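Local coordinates for penicillin-binding protein PbpB (PDB 6KGU), which builds cross-linked peptidoglycan from lipid intermediates for the mycobacterial cell wall and is inactivated by beta-lactam antibiotics such as aztreonam, at residues 28-33 / 126-131; 199-204 / 538-543; 271-276 / 394-399. One frame throughout, in Å; residues are numbered along the deposited sequence.

Contact 1 of 3, residues 28-33 / 126-131; sequences RLAFTI and RQYPGG
Arg-28 O packs against Pro-129, 3.6 Å from its CG. The Arg-28 guanidinium lies flat against Phe-31, NH1 over the ring centre. Leu-29 O accepts a bond from a water that accepts from Gly-130 N, tying the chain to the type I turn 128-131. The small Ala-30 sets CB 3.5 Å from CE1 of Tyr-128. On its other side the chain makes a classic beta bulge, Leu-29 and Ala-30 both facing Ile-21; from Phe-31 on it runs antiparallel to 126-127. Phe-31 N and O bond Gln-127 O (3.1 Å) and N (2.6 Å). With CG between its backbone N and carbonyl carbon (chi1 68°), the Phe-31 ring receives Gln-127 CB on one face, 3.8 Å from its centroid, and Arg-28 on the opposite one. At Thr-32, OG1 accepts from Arg-126 NH1 at 2.8 Å, the hydroxyl lying 23° out of the guanidinium plane. Ile-33 CG2 meets Gln-127 CG at 3.6 Å. Arg-126 also bonds Gly-19 O and Glu-152, whose OE2 bonds Tyr-128 OH too. Two backbone bonds join dimerisation-region strands 28-36 and 122-127, the latter outermost in its mixed sheet, and the glutamate probably offsets the charge of Arg-126.

Contact 2 of 3, residues 199-204 / 538-543; sequences NDIQFY and AGWLMQ
Tyr-204 and Trp-540 lie flat on one another between two helices too far apart for their backbones to meet: the axes of 199-204 and 538-543 approach no closer than 11.6 Å and run nearly antiparallel, at 151°. Two large planar side chains are suited to bridging such a width. In each, CG is anti to the backbone N, and the two reach past each other in opposite directions. The phenol ring covers the five-membered ring of the indole, centroids 3.8 Å apart and planes 10° from parallel. Behind it, Tyr-204 CB sits over the six-membered ring, 3.8 Å from that centroid, as a CH-pi contact. The far part of each side chain thus lies against the root of the other: Tyr-204 CE2 is 3.7 Å from Trp-540 CB, and Trp-540 CH2 is 3.7 Å from Tyr-204 CB. The same CH2 slips in beside the first helix, 3.8 Å from Asp-200 O. The indole edge also abuts the backbone there, with CZ3 4.0 Å from Ile-201 CA.

Beside the stack a smaller bump fills a smaller hollow. One methyl of Leu-541, CD2, pushes into the fork of Ile-201, 4.0 Å from its CD1 and close to CG1 and CG2 as well. The branched aliphatic chains interlock by shape alone, crossing at about a right angle.

Both aliphatic residues are buried against the antiparallel sheet of the transpeptidase domain, Ile-201 on Ala-235 of strand 233-238 and Leu-541 on Tyr-509 and Ile-511 of strand 509-516. Helices 199-216 and 531-544 pack side by side on this sheet, as the N- and C-terminal helices of the transpeptidase domain do in the serine beta-lactamase and penicillin-binding protein fold.

Contact 3 of 3, residues 271-276 / 394-399; sequences NKIVAA and TGMYQA
Tyr-397 offers one face of its ring to Ile-273, whose CD1 stands over the centre, 3.4 Å from the centroid and only 2° off the normal. All six ring carbons are nearly equidistant from this methyl, a CH-pi contact reached because Ile-273 CG1 is anti to the backbone N and chi2 extends CD1 straight onward. Ile-273 CG2 touches CE1 of Tyr-397 at 3.7 Å, and CB comes 3.6 Å from the phenol OH. That hydroxyl bonds Val-270 O, which holds it to the backbone just ahead of Asn-271. The other flat group is the amide of Asn-271: ND2 bonds Leu-380 O, whereas OD1 is buried without a polar partner in the model and meets Met-396 CE at 3.5 Å.

Met-396, flexible and unbranched, packs against Ile-273 and Val-274. Its bend at chi3 (-71°) turns CE back to within 3.8 Å of Ile-273 CG2, and SD lies 3.7 Å from Val-274 CG2.

Ser-269, the acylation serine by similarity, and Lys-272 fit the SxxK motif of penicillin-binding proteins; consistent with this, Lys-272 NZ bonds Ser-324 OG and Asn-326 OD1. The two helices run at 26° to each other. Helix 390-401 rests on strand 220-227 through Thr-394 and meets helix 272-281 through Met-396 and Tyr-397, while helices 338-347 and 326-336 cover the latter.

The three contacts run from the dimerisation domain towards the active site. Contact 1 and contact 2 have centres 22 Å apart and touch where Leu-29 CD2 lies 3.5 Å from Asn-199 OD1. Contact 3 is nested in the chain loop closed by contact 2; their nearest atoms are about 11 Å apart. Both pack on the antiparallel sheet, contact 2 at strands 233-238 and 509-516, contact 3 at 220-227, on what appear to be opposite faces. Contact 3 alone is near the antibiotic: the side chain of Asn-271 is about 7 Å from that of Ser-269, the acyl-ester serine by similarity, and about 8 Å from bound aztreonam. The centre of contact 1 is 37 Å from that of contact 3.

Contact 1 of 3, residues 28-33 / 126-131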
ATOM      1  N   ARG A  28       8.044  10.690  20.458  1.00 38.85           N
ATOM      2  CA  ARG A  28       9.297  10.982  19.773  1.00 39.11           C
ATOM      3  C   ARG A  28       9.819   9.761  19.029  1.00 39.86           C
ATOM      4  O   ARG A  28       9.841   8.651  19.565  1.00 37.15           O
ATOM      5  CB  ARG A  28      10.341  11.480  20.769  1.00 42.30           C
ATOM      6  CG  ARG A  28       9.987  12.835  21.390  1.00 42.72           C
ATOM      7  CD  ARG A  28      11.034  13.266  22.411  1.00 48.04           C
ATOM      8  NE  ARG A  28      11.155  12.310  23.511  1.00 45.68           N
ATOM      9  CZ  ARG A  28      12.065  12.392  24.476  1.00 53.35           C
ATOM     10  NH1 ARG A  28      12.953  13.388  24.477  1.00 44.04           N
ATOM     11  NH2 ARG A  28      12.091  11.476  25.439  1.00 53.38           N
ATOM     12  N   LEU A  29      10.231   9.973  17.783  1.00 38.18           N
ATOM     13  CA  LEU A  29      10.986   8.998  17.007  1.00 33.39           C
ATOM     14  C   LEU A  29      12.469   9.326  16.959  1.00 35.01           C
ATOM     15  O   LEU A  29      13.305   8.423  17.013  1.00 31.22           O
ATOM     16  CB  LEU A  29      10.426   8.916  15.580  1.00 36.43           C
ATOM     17  CG  LEU A  29       9.022   8.309  15.496  1.00 31.12           C
ATOM     18  CD1 LEU A  29       8.317   8.666  14.178  1.00 31.71           C
ATOM     19  CD2 LEU A  29       9.091   6.790  15.692  1.00 30.50           C
ATOM     20  N   ALA A  30      12.819  10.605  16.863  1.00 33.67           N
ATOM     21  CA  ALA A  30      14.218  10.986  16.840  1.00 31.88           C
ATOM     22  C   ALA A  30      14.334  12.339  17.522  1.00 35.38           C
ATOM     23  O   ALA A  30      13.544  13.241  17.239  1.00 32.61           O
ATOM     24  CB  ALA A  30      14.760  11.047  15.406  1.00 33.89           C
ATOM     25  N   PHE A  31      15.311  12.475  18.413  1.00 36.63           N
ATOM     26  CA  PHE A  31      15.554  13.747  19.080  1.00 35.89           C
ATOM     27  C   PHE A  31      17.012  13.795  19.507  1.00 41.87           C
ATOM     28  O   PHE A  31      17.693  12.766  19.587  1.00 36.56           O
ATOM     29  CB  PHE A  31      14.616  13.946  20.279  1.00 36.80           C
ATOM     30  CG  PHE A  31      14.872  13.008  21.420  1.00 40.29           C
ATOM     31  CD1 PHE A  31      15.795  13.330  22.411  1.00 40.30           C
ATOM     32  CD2 PHE A  31      14.173  11.815  21.523  1.00 38.45           C
ATOM     33  CE1 PHE A  31      16.032  12.468  23.467  1.00 39.24           C
ATOM     34  CE2 PHE A  31      14.405  10.945  22.578  1.00 43.11           C
ATOM     35  CZ  PHE A  31      15.332  11.272  23.555  1.00 43.77           C
ATOM     36  N   THR A  32      17.486  15.007  19.788  1.00 35.98           N
ATOM     37  CA  THR A  32      18.896  15.245  20.062  1.00 41.88           C
ATOM     38  C   THR A  32      19.110  15.567  21.537  1.00 42.46           C
ATOM     39  O   THR A  32      18.293  16.251  22.157  1.00 46.27           O
ATOM     40  CB  THR A  32      19.416  16.370  19.170  1.00 42.17           C
ATOM     41  OG1 THR A  32      19.441  15.914  17.809  1.00 40.50           O
ATOM     42  CG2 THR A  32      20.818  16.823  19.585  1.00 43.70           C
ATOM     43  N   ILE A  33      20.190  15.039  22.107  1.00 43.39           N
ATOM     44  CA  ILE A  33      20.642  15.428  23.441  1.00 44.17           C
ATOM     45  C   ILE A  33      22.055  15.988  23.330  1.00 46.71           C
ATOM     46  O   ILE A  33      22.855  15.570  22.489  1.00 48.59           O
ATOM     47  CB  ILE A  33      20.607  14.267  24.463  1.00 47.03           C
ATOM     48  CG1 ILE A  33      21.804  13.325  24.233  1.00 52.28           C
ATOM     49  CG2 ILE A  33      19.294  13.534  24.391  1.00 48.38           C
ATOM     50  CD1 ILE A  33      21.753  12.000  25.019  1.00 53.04           C
ATOM     51  N   ARG A 126      22.211  12.113  18.602  1.00 35.68           N
ATOM     52  CA  ARG A 126      20.882  11.792  18.101  1.00 40.28           C
ATOM     53  C   ARG A 126      20.367  10.532  18.791  1.00 36.61           C
ATOM     54  O   ARG A 126      21.095   9.542  18.913  1.00 40.61           O
ATOM     55  CB  ARG A 126      20.921  11.601  16.584  1.00 36.64           C
ATOM     56  CG  ARG A 126      19.562  11.716  15.912  1.00 34.31           C
ATOM     57  CD  ARG A 126      18.971  13.117  16.125  1.00 34.46           C
ATOM     58  NE  ARG A 126      17.874  13.400  15.199  1.00 35.56           N
ATOM     59  CZ  ARG A 126      16.996  14.386  15.347  1.00 37.32           C
ATOM     60  NH1 ARG A 126      17.084  15.195  16.399  1.00 32.70           N
ATOM     61  NH2 ARG A 126      16.024  14.551  14.448  1.00 31.55           N
ATOM     62  N   GLN A 127      19.123  10.576  19.259  1.00 34.34           N
ATOM     63  CA  GLN A 127      18.502   9.478  19.989  1.00 35.52           C
ATOM     64  C   GLN A 127      17.356   8.898  19.174  1.00 34.46           C
ATOM     65  O   GLN A 127      16.525   9.650  18.660  1.00 34.42           O
ATOM     66  CB  GLN A 127      17.963   9.959  21.341  1.00 37.77           C
ATOM     67  CG  GLN A 127      19.003  10.653  22.191  1.00 45.76           C
ATOM     68  CD  GLN A 127      20.115   9.719  22.587  1.00 42.14           C
ATOM     69  OE1 GLN A 127      21.254   9.886  22.180  1.00 48.77           O
ATOM     70  NE2 GLN A 127      19.784   8.718  23.377  1.00 43.31           N
ATOM     71  N   TYR A 128      17.295   7.564  19.094  1.00 32.51           N
ATOM     72  CA  TYR A 128      16.218   6.841  18.420  1.00 34.06           C
ATOM     73  C   TYR A 128      15.628   5.905  19.461  1.00 30.34           C
ATOM     74  O   TYR A 128      15.991   4.724  19.521  1.00 33.27           O
ATOM     75  CB  TYR A 128      16.713   6.079  17.183  1.00 34.19           C
ATOM     76  CG  TYR A 128      17.279   7.002  16.131  1.00 33.85           C
ATOM     77  CD1 TYR A 128      16.438   7.670  15.244  1.00 29.90           C
ATOM     78  CD2 TYR A 128      18.651   7.242  16.051  1.00 33.41           C
ATOM     79  CE1 TYR A 128      16.952   8.546  14.294  1.00 31.74           C
ATOM     80  CE2 TYR A 128      19.174   8.117  15.112  1.00 30.99           C
ATOM     81  CZ  TYR A 128      18.319   8.765  14.235  1.00 33.61           C
ATOM     82  OH  TYR A 128      18.827   9.627  13.289  1.00 30.95           O
ATOM     83  N   PRO A 129      14.749   6.408  20.328  1.00 35.05           N
ATOM     84  CA  PRO A 129      14.280   5.583  21.449  1.00 36.40           C
ATOM     85  C   PRO A 129      13.556   4.324  21.007  1.00 42.87           C
ATOM     86  O   PRO A 129      13.540   3.349  21.765  1.00 36.28           O
ATOM     87  CB  PRO A 129      13.352   6.532  22.220  1.00 41.40           C
ATOM     88  CG  PRO A 129      12.906   7.534  21.188  1.00 41.52           C
ATOM     89  CD  PRO A 129      14.111   7.735  20.304  1.00 36.56           C
ATOM     90  N   GLY A 130      12.983   4.298  19.805  1.00 32.83           N
ATOM     91  CA  GLY A 130      12.351   3.096  19.295  1.00 33.72           C
ATOM     92  C   GLY A 130      13.247   2.196  18.477  1.00 33.47           C
ATOM     93  O   GLY A 130      12.776   1.187  17.945  1.00 37.00           O
ATOM     94  N   GLY A 131      14.529   2.514  18.360  1.00 32.10           N
ATOM     95  CA  GLY A 131      15.425   1.655  17.611  1.00 30.74           C
ATOM     96  C   GLY A 131      15.002   1.600  16.156  1.00 35.51           C
ATOM     97  O   GLY A 131      14.939   2.618  15.465  1.00 34.15           O
TER
HETATM   98  O   HOH W   1      12.764   5.938  17.684  1.00 30.14           O
HETATM   99  O   HOH W   2      15.775  17.204  18.702  1.00 36.97           O

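Contact 2 of 3, residues 199-204 / 538-543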
ATOM      1  N   ASN A 199       2.568   5.686  16.209  1.00 35.32           N
ATOM      2  CA  ASN A 199       3.620   4.766  16.633  1.00 31.69           C
ATOM      3  C   ASN A 199       3.058   3.448  17.136  1.00 33.77           C
ATOM      4  O   ASN A 199       3.691   2.409  16.948  1.00 30.79           O
ATOM      5  CB  ASN A 199       4.500   5.417  17.700  1.00 32.10           C
ATOM      6  CG  ASN A 199       5.533   6.370  17.096  1.00 40.97           C
ATOM      7  OD1 ASN A 199       5.624   6.508  15.870  1.00 36.07           O
ATOM      8  ND2 ASN A 199       6.311   7.026  17.949  1.00 34.77           N
ATOM      9  N   ASP A 200       1.875   3.457  17.758  1.00 32.25           N
ATOM     10  CA  ASP A 200       1.273   2.207  18.208  1.00 34.38           C
ATOM     11  C   ASP A 200       0.883   1.337  17.019  1.00 31.58           C
ATOM     12  O   ASP A 200       1.172   0.138  16.988  1.00 30.93           O
ATOM     13  CB  ASP A 200       0.045   2.484  19.081  1.00 38.71           C
ATOM     14  CG  ASP A 200       0.371   3.320  20.315  1.00 48.41           C
ATOM     15  OD1 ASP A 200       1.505   3.211  20.846  1.00 40.22           O
ATOM     16  OD2 ASP A 200      -0.520   4.074  20.758  1.00 55.18           O
ATOM     17  N   ILE A 201       0.211   1.924  16.036  1.00 29.69           N
ATOM     18  CA  ILE A 201      -0.129   1.170  14.837  1.00 28.02           C
ATOM     19  C   ILE A 201       1.141   0.731  14.114  1.00 31.14           C
ATOM     20  O   ILE A 201       1.296  -0.444  13.756  1.00 28.04           O
ATOM     21  CB  ILE A 201      -1.066   1.994  13.938  1.00 30.86           C
ATOM     22  CG1 ILE A 201      -2.365   2.286  14.707  1.00 29.30           C
ATOM     23  CG2 ILE A 201      -1.308   1.258  12.624  1.00 29.55           C
ATOM     24  CD1 ILE A 201      -3.346   3.250  14.017  1.00 29.39           C
ATOM     25  N   GLN A 202       2.097   1.655  13.946  1.00 27.06           N
ATOM     26  CA  GLN A 202       3.343   1.312  13.265  1.00 22.94           C
ATOM     27  C   GLN A 202       4.042   0.150  13.950  1.00 24.79           C
ATOM     28  O   GLN A 202       4.492  -0.785  13.289  1.00 27.77           O
ATOM     29  CB  GLN A 202       4.275   2.530  13.205  1.00 28.02           C
ATOM     30  CG  GLN A 202       5.675   2.214  12.656  1.00 23.20           C
ATOM     31  CD  GLN A 202       5.686   2.105  11.146  1.00 29.71           C
ATOM     32  OE1 GLN A 202       4.824   2.671  10.485  1.00 26.05           O
ATOM     33  NE2 GLN A 202       6.676   1.391  10.587  1.00 26.23           N
ATOM     34  N   PHE A 203       4.139   0.191  15.287  1.00 29.28           N
ATOM     35  CA  PHE A 203       4.855  -0.859  16.002  1.00 27.16           C
ATOM     36  C   PHE A 203       4.203  -2.216  15.775  1.00 26.50           C
ATOM     37  O   PHE A 203       4.890  -3.217  15.527  1.00 25.91           O
ATOM     38  CB  PHE A 203       4.924  -0.537  17.504  1.00 30.94           C
ATOM     39  CG  PHE A 203       5.716  -1.544  18.294  1.00 34.05           C
ATOM     40  CD1 PHE A 203       7.083  -1.687  18.087  1.00 38.05           C
ATOM     41  CD2 PHE A 203       5.102  -2.345  19.239  1.00 43.29           C
ATOM     42  CE1 PHE A 203       7.825  -2.609  18.807  1.00 46.23           C
ATOM     43  CE2 PHE A 203       5.839  -3.270  19.966  1.00 45.50           C
ATOM     44  CZ  PHE A 203       7.201  -3.405  19.751  1.00 38.13           C
ATOM     45  N   TYR A 204       2.870  -2.273  15.857  1.00 26.32           N
ATOM     46  CA  TYR A 204       2.184  -3.551  15.659  1.00 27.22           C
ATOM     47  C   TYR A 204       2.344  -4.030  14.219  1.00 29.33           C
ATOM     48  O   TYR A 204       2.658  -5.199  13.966  1.00 29.78           O
ATOM     49  CB  TYR A 204       0.697  -3.410  16.012  1.00 25.73           C
ATOM     50  CG  TYR A 204      -0.056  -4.718  15.987  1.00 24.57           C
ATOM     51  CD1 TYR A 204      -0.035  -5.578  17.081  1.00 28.68           C
ATOM     52  CD2 TYR A 204      -0.794  -5.090  14.878  1.00 29.34           C
ATOM     53  CE1 TYR A 204      -0.719  -6.797  17.060  1.00 32.02           C
ATOM     54  CE2 TYR A 204      -1.487  -6.293  14.844  1.00 31.81           C
ATOM     55  CZ  TYR A 204      -1.440  -7.144  15.936  1.00 35.70           C
ATOM     56  OH  TYR A 204      -2.131  -8.336  15.884  1.00 39.05           O
ATOM     57  N   ALA A 538      -6.192  -5.872  10.353  1.00 28.97           N
ATOM     58  CA  ALA A 538      -7.495  -5.219  10.317  1.00 32.78           C
ATOM     59  C   ALA A 538      -8.317  -5.580  11.549  1.00 29.71           C
ATOM     60  O   ALA A 538      -9.031  -4.732  12.091  1.00 29.16           O
ATOM     61  CB  ALA A 538      -8.247  -5.595   9.037  1.00 26.33           C
ATOM     62  N   GLY A 539      -8.224  -6.833  11.999  1.00 28.04           N
ATOM     63  CA  GLY A 539      -8.941  -7.236  13.198  1.00 27.43           C
ATOM     64  C   GLY A 539      -8.446  -6.513  14.433  1.00 29.97           C
ATOM     65  O   GLY A 539      -9.236  -6.100  15.283  1.00 33.57           O
ATOM     66  N   TRP A 540      -7.132  -6.342  14.544  1.00 29.18           N
ATOM     67  CA  TRP A 540      -6.566  -5.626  15.681  1.00 30.63           C
ATOM     68  C   TRP A 540      -6.947  -4.147  15.653  1.00 35.64           C
ATOM     69  O   TRP A 540      -7.180  -3.538  16.706  1.00 29.62           O
ATOM     70  CB  TRP A 540      -5.043  -5.797  15.695  1.00 29.52           C
ATOM     71  CG  TRP A 540      -4.356  -5.057  16.802  1.00 31.15           C
ATOM     72  CD1 TRP A 540      -4.245  -5.447  18.114  1.00 32.92           C
ATOM     73  CD2 TRP A 540      -3.649  -3.818  16.695  1.00 30.81           C
ATOM     74  NE1 TRP A 540      -3.525  -4.518  18.821  1.00 30.47           N
ATOM     75  CE2 TRP A 540      -3.154  -3.505  17.978  1.00 27.27           C
ATOM     76  CE3 TRP A 540      -3.399  -2.930  15.641  1.00 31.85           C
ATOM     77  CZ2 TRP A 540      -2.429  -2.352  18.231  1.00 26.92           C
ATOM     78  CZ3 TRP A 540      -2.665  -1.785  15.897  1.00 28.33           C
ATOM     79  CH2 TRP A 540      -2.194  -1.505  17.178  1.00 31.97           C
ATOM     80  N   LEU A 541      -7.009  -3.548  14.460  1.00 27.82           N
ATOM     81  CA  LEU A 541      -7.428  -2.154  14.381  1.00 26.80           C
ATOM     82  C   LEU A 541      -8.878  -1.991  14.818  1.00 34.36           C
ATOM     83  O   LEU A 541      -9.230  -0.967  15.415  1.00 35.91           O
ATOM     84  CB  LEU A 541      -7.238  -1.615  12.957  1.00 31.52           C
ATOM     85  CG  LEU A 541      -5.790  -1.406  12.474  1.00 30.16           C
ATOM     86  CD1 LEU A 541      -5.723  -1.161  10.967  1.00 27.20           C
ATOM     87  CD2 LEU A 541      -5.143  -0.247  13.229  1.00 29.72           C
ATOM     88  N   MET A 542      -9.731  -2.978  14.527  1.00 27.51           N
ATOM     89  CA  MET A 542     -11.121  -2.870  14.955  1.00 35.55           C
ATOM     90  C   MET A 542     -11.228  -2.994  16.467  1.00 37.98           C
ATOM     91  O   MET A 542     -11.906  -2.195  17.119  1.00 38.20           O
ATOM     92  CB  MET A 542     -11.980  -3.927  14.261  1.00 33.27           C
ATOM     93  CG  MET A 542     -12.001  -3.813  12.745  1.00 32.11           C
ATOM     94  SD  MET A 542     -12.776  -2.321  12.128  1.00 34.62           S
ATOM     95  CE  MET A 542     -11.448  -1.138  12.025  1.00 23.25           C
ATOM     96  N   GLN A 543     -10.532  -3.975  17.047  1.00 34.97           N
ATOM     97  CA  GLN A 543     -10.645  -4.210  18.484  1.00 39.20           C
ATOM     98  C   GLN A 543     -10.104  -3.027  19.274  1.00 40.05           C
ATOM     99  O   GLN A 543     -10.742  -2.552  20.220  1.00 52.47           O
ATOM    100  CB  GLN A 543      -9.920  -5.504  18.866  1.00 38.41           C
ATOM    101  CG  GLN A 543     -10.499  -6.741  18.141  1.00 49.13           C
ATOM    102  CD  GLN A 543      -9.656  -8.010  18.326  1.00 64.65           C
ATOM    103  OE1 GLN A 543      -8.620  -7.984  18.980  1.00 61.18           O
ATOM    104  NE2 GLN A 543     -10.109  -9.116  17.754  1.00 58.15           N
TER

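Contact 3 of 3, residues 271-276 / 394-399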
ATOM      1  N   ASN A 271      -4.898  -5.271  -9.230  1.00 26.86           N
ATOM      2  CA  ASN A 271      -5.264  -4.228 -10.173  1.00 28.52           C
ATOM      3  C   ASN A 271      -6.708  -4.331 -10.653  1.00 26.72           C
ATOM      4  O   ASN A 271      -7.190  -3.391 -11.296  1.00 31.04           O
ATOM      5  CB  ASN A 271      -4.321  -4.246 -11.386  1.00 21.14           C
ATOM      6  CG  ASN A 271      -4.248  -2.895 -12.054  1.00 31.82           C
ATOM      7  OD1 ASN A 271      -4.056  -1.888 -11.380  1.00 29.40           O
ATOM      8  ND2 ASN A 271      -4.449  -2.851 -13.369  1.00 31.62           N
ATOM      9  N   LYS A 272      -7.403  -5.440 -10.375  1.00 26.63           N
ATOM     10  CA  LYS A 272      -8.745  -5.609 -10.906  1.00 24.19           C
ATOM     11  C   LYS A 272      -9.722  -4.593 -10.334  1.00 24.07           C
ATOM     12  O   LYS A 272     -10.797  -4.393 -10.907  1.00 29.36           O
ATOM     13  CB  LYS A 272      -9.241  -7.038 -10.659  1.00 22.46           C
ATOM     14  CG  LYS A 272      -8.493  -8.082 -11.525  1.00 25.64           C
ATOM     15  CD  LYS A 272      -9.050  -9.490 -11.342  1.00 26.30           C
ATOM     16  CE  LYS A 272      -8.211 -10.537 -12.075  1.00 29.81           C
ATOM     17  NZ  LYS A 272      -8.747 -11.930 -11.853  1.00 26.60           N
ATOM     18  N   ILE A 273      -9.358  -3.919  -9.242  1.00 30.86           N
ATOM     19  CA  ILE A 273     -10.174  -2.810  -8.753  1.00 27.59           C
ATOM     20  C   ILE A 273     -10.455  -1.795  -9.861  1.00 31.78           C
ATOM     21  O   ILE A 273     -11.539  -1.195  -9.904  1.00 28.99           O
ATOM     22  CB  ILE A 273      -9.498  -2.152  -7.533  1.00 26.85           C
ATOM     23  CG1 ILE A 273     -10.454  -1.154  -6.878  1.00 25.59           C
ATOM     24  CG2 ILE A 273      -8.167  -1.472  -7.935  1.00 26.15           C
ATOM     25  CD1 ILE A 273      -9.877  -0.488  -5.646  1.00 33.88           C
ATOM     26  N   VAL A 274      -9.517  -1.611 -10.798  1.00 30.44           N
ATOM     27  CA  VAL A 274      -9.734  -0.617 -11.848  1.00 29.08           C
ATOM     28  C   VAL A 274     -10.846  -1.065 -12.790  1.00 30.34           C
ATOM     29  O   VAL A 274     -11.772  -0.297 -13.078  1.00 31.52           O
ATOM     30  CB  VAL A 274      -8.430  -0.315 -12.603  1.00 28.96           C
ATOM     31  CG1 VAL A 274      -8.673   0.715 -13.678  1.00 25.35           C
ATOM     32  CG2 VAL A 274      -7.353   0.209 -11.613  1.00 30.62           C
ATOM     33  N   ALA A 275     -10.772  -2.311 -13.285  1.00 27.77           N
ATOM     34  CA  ALA A 275     -11.841  -2.832 -14.136  1.00 25.14           C
ATOM     35  C   ALA A 275     -13.179  -2.827 -13.412  1.00 29.19           C
ATOM     36  O   ALA A 275     -14.217  -2.501 -14.008  1.00 28.74           O
ATOM     37  CB  ALA A 275     -11.508  -4.249 -14.612  1.00 26.54           C
ATOM     38  N   ALA A 276     -13.186  -3.232 -12.135  1.00 30.03           N
ATOM     39  CA  ALA A 276     -14.438  -3.285 -11.387  1.00 26.87           C
ATOM     40  C   ALA A 276     -15.070  -1.909 -11.287  1.00 28.43           C
ATOM     41  O   ALA A 276     -16.281  -1.759 -11.477  1.00 29.59           O
ATOM     42  CB  ALA A 276     -14.199  -3.849  -9.984  1.00 31.28           C
ATOM     43  N   THR A 394      -2.082   0.745  -2.463  1.00 24.58           N
ATOM     44  CA  THR A 394      -2.924   1.094  -1.327  1.00 24.30           C
ATOM     45  C   THR A 394      -3.716   2.373  -1.591  1.00 26.33           C
ATOM     46  O   THR A 394      -4.865   2.500  -1.159  1.00 27.00           O
ATOM     47  CB  THR A 394      -2.051   1.230  -0.078  1.00 21.98           C
ATOM     48  OG1 THR A 394      -1.238   0.056   0.045  1.00 27.07           O
ATOM     49  CG2 THR A 394      -2.895   1.360   1.160  1.00 23.59           C
ATOM     50  N   GLY A 395      -3.118   3.331  -2.302  1.00 29.47           N
ATOM     51  CA  GLY A 395      -3.819   4.573  -2.588  1.00 23.73           C
ATOM     52  C   GLY A 395      -5.016   4.373  -3.501  1.00 30.01           C
ATOM     53  O   GLY A 395      -6.018   5.090  -3.382  1.00 31.17           O
ATOM     54  N   MET A 396      -4.942   3.384  -4.400  1.00 28.52           N
ATOM     55  CA  MET A 396      -6.086   3.032  -5.242  1.00 30.86           C
ATOM     56  C   MET A 396      -7.284   2.642  -4.402  1.00 30.92           C
ATOM     57  O   MET A 396      -8.414   3.065  -4.671  1.00 32.03           O
ATOM     58  CB  MET A 396      -5.731   1.872  -6.175  1.00 32.77           C
ATOM     59  CG  MET A 396      -4.885   2.246  -7.362  1.00 37.18           C
ATOM     60  SD  MET A 396      -5.256   1.191  -8.770  1.00 32.57           S
ATOM     61  CE  MET A 396      -4.574  -0.390  -8.270  1.00 31.21           C
ATOM     62  N   TYR A 397      -7.061   1.781  -3.406  1.00 27.71           N
ATOM     63  CA  TYR A 397      -8.167   1.313  -2.581  1.00 28.65           C
ATOM     64  C   TYR A 397      -8.651   2.417  -1.647  1.00 28.38           C
ATOM     65  O   TYR A 397      -9.823   2.428  -1.252  1.00 28.03           O
ATOM     66  CB  TYR A 397      -7.740   0.047  -1.821  1.00 24.58           C
ATOM     67  CG  TYR A 397      -7.734  -1.158  -2.741  1.00 26.85           C
ATOM     68  CD1 TYR A 397      -6.789  -1.272  -3.759  1.00 28.40           C
ATOM     69  CD2 TYR A 397      -8.700  -2.163  -2.625  1.00 26.38           C
ATOM     70  CE1 TYR A 397      -6.788  -2.368  -4.638  1.00 24.60           C
ATOM     71  CE2 TYR A 397      -8.715  -3.250  -3.498  1.00 27.16           C
ATOM     72  CZ  TYR A 397      -7.754  -3.343  -4.503  1.00 27.35           C
ATOM     73  OH  TYR A 397      -7.744  -4.417  -5.369  1.00 26.44           O
ATOM     74  N   GLN A 398      -7.775   3.376  -1.330  1.00 26.62           N
ATOM     75  CA  GLN A 398      -8.200   4.542  -0.558  1.00 27.25           C
ATOM     76  C   GLN A 398      -9.247   5.352  -1.310  1.00 26.82           C
ATOM     77  O   GLN A 398     -10.187   5.888  -0.700  1.00 26.31           O
ATOM     78  CB  GLN A 398      -6.988   5.413  -0.212  1.00 25.60           C
ATOM     79  CG  GLN A 398      -7.330   6.611   0.664  1.00 25.85           C
ATOM     80  CD  GLN A 398      -7.834   7.775  -0.134  1.00 26.41           C
ATOM     81  OE1 GLN A 398      -7.527   7.905  -1.325  1.00 28.78           O
ATOM     82  NE2 GLN A 398      -8.635   8.618   0.498  1.00 28.28           N
ATOM     83  N   ALA A 399      -9.098   5.466  -2.637  1.00 26.84           N
ATOM     84  CA  ALA A 399     -10.078   6.202  -3.434  1.00 24.32           C
ATOM     85  C   ALA A 399     -11.464   5.597  -3.276  1.00 28.59           C
ATOM     86  O   ALA A 399     -12.465   6.311  -3.121  1.00 26.24           O
ATOM     87  CB  ALA A 399      -9.674   6.193  -4.914  1.00 27.01           C
TER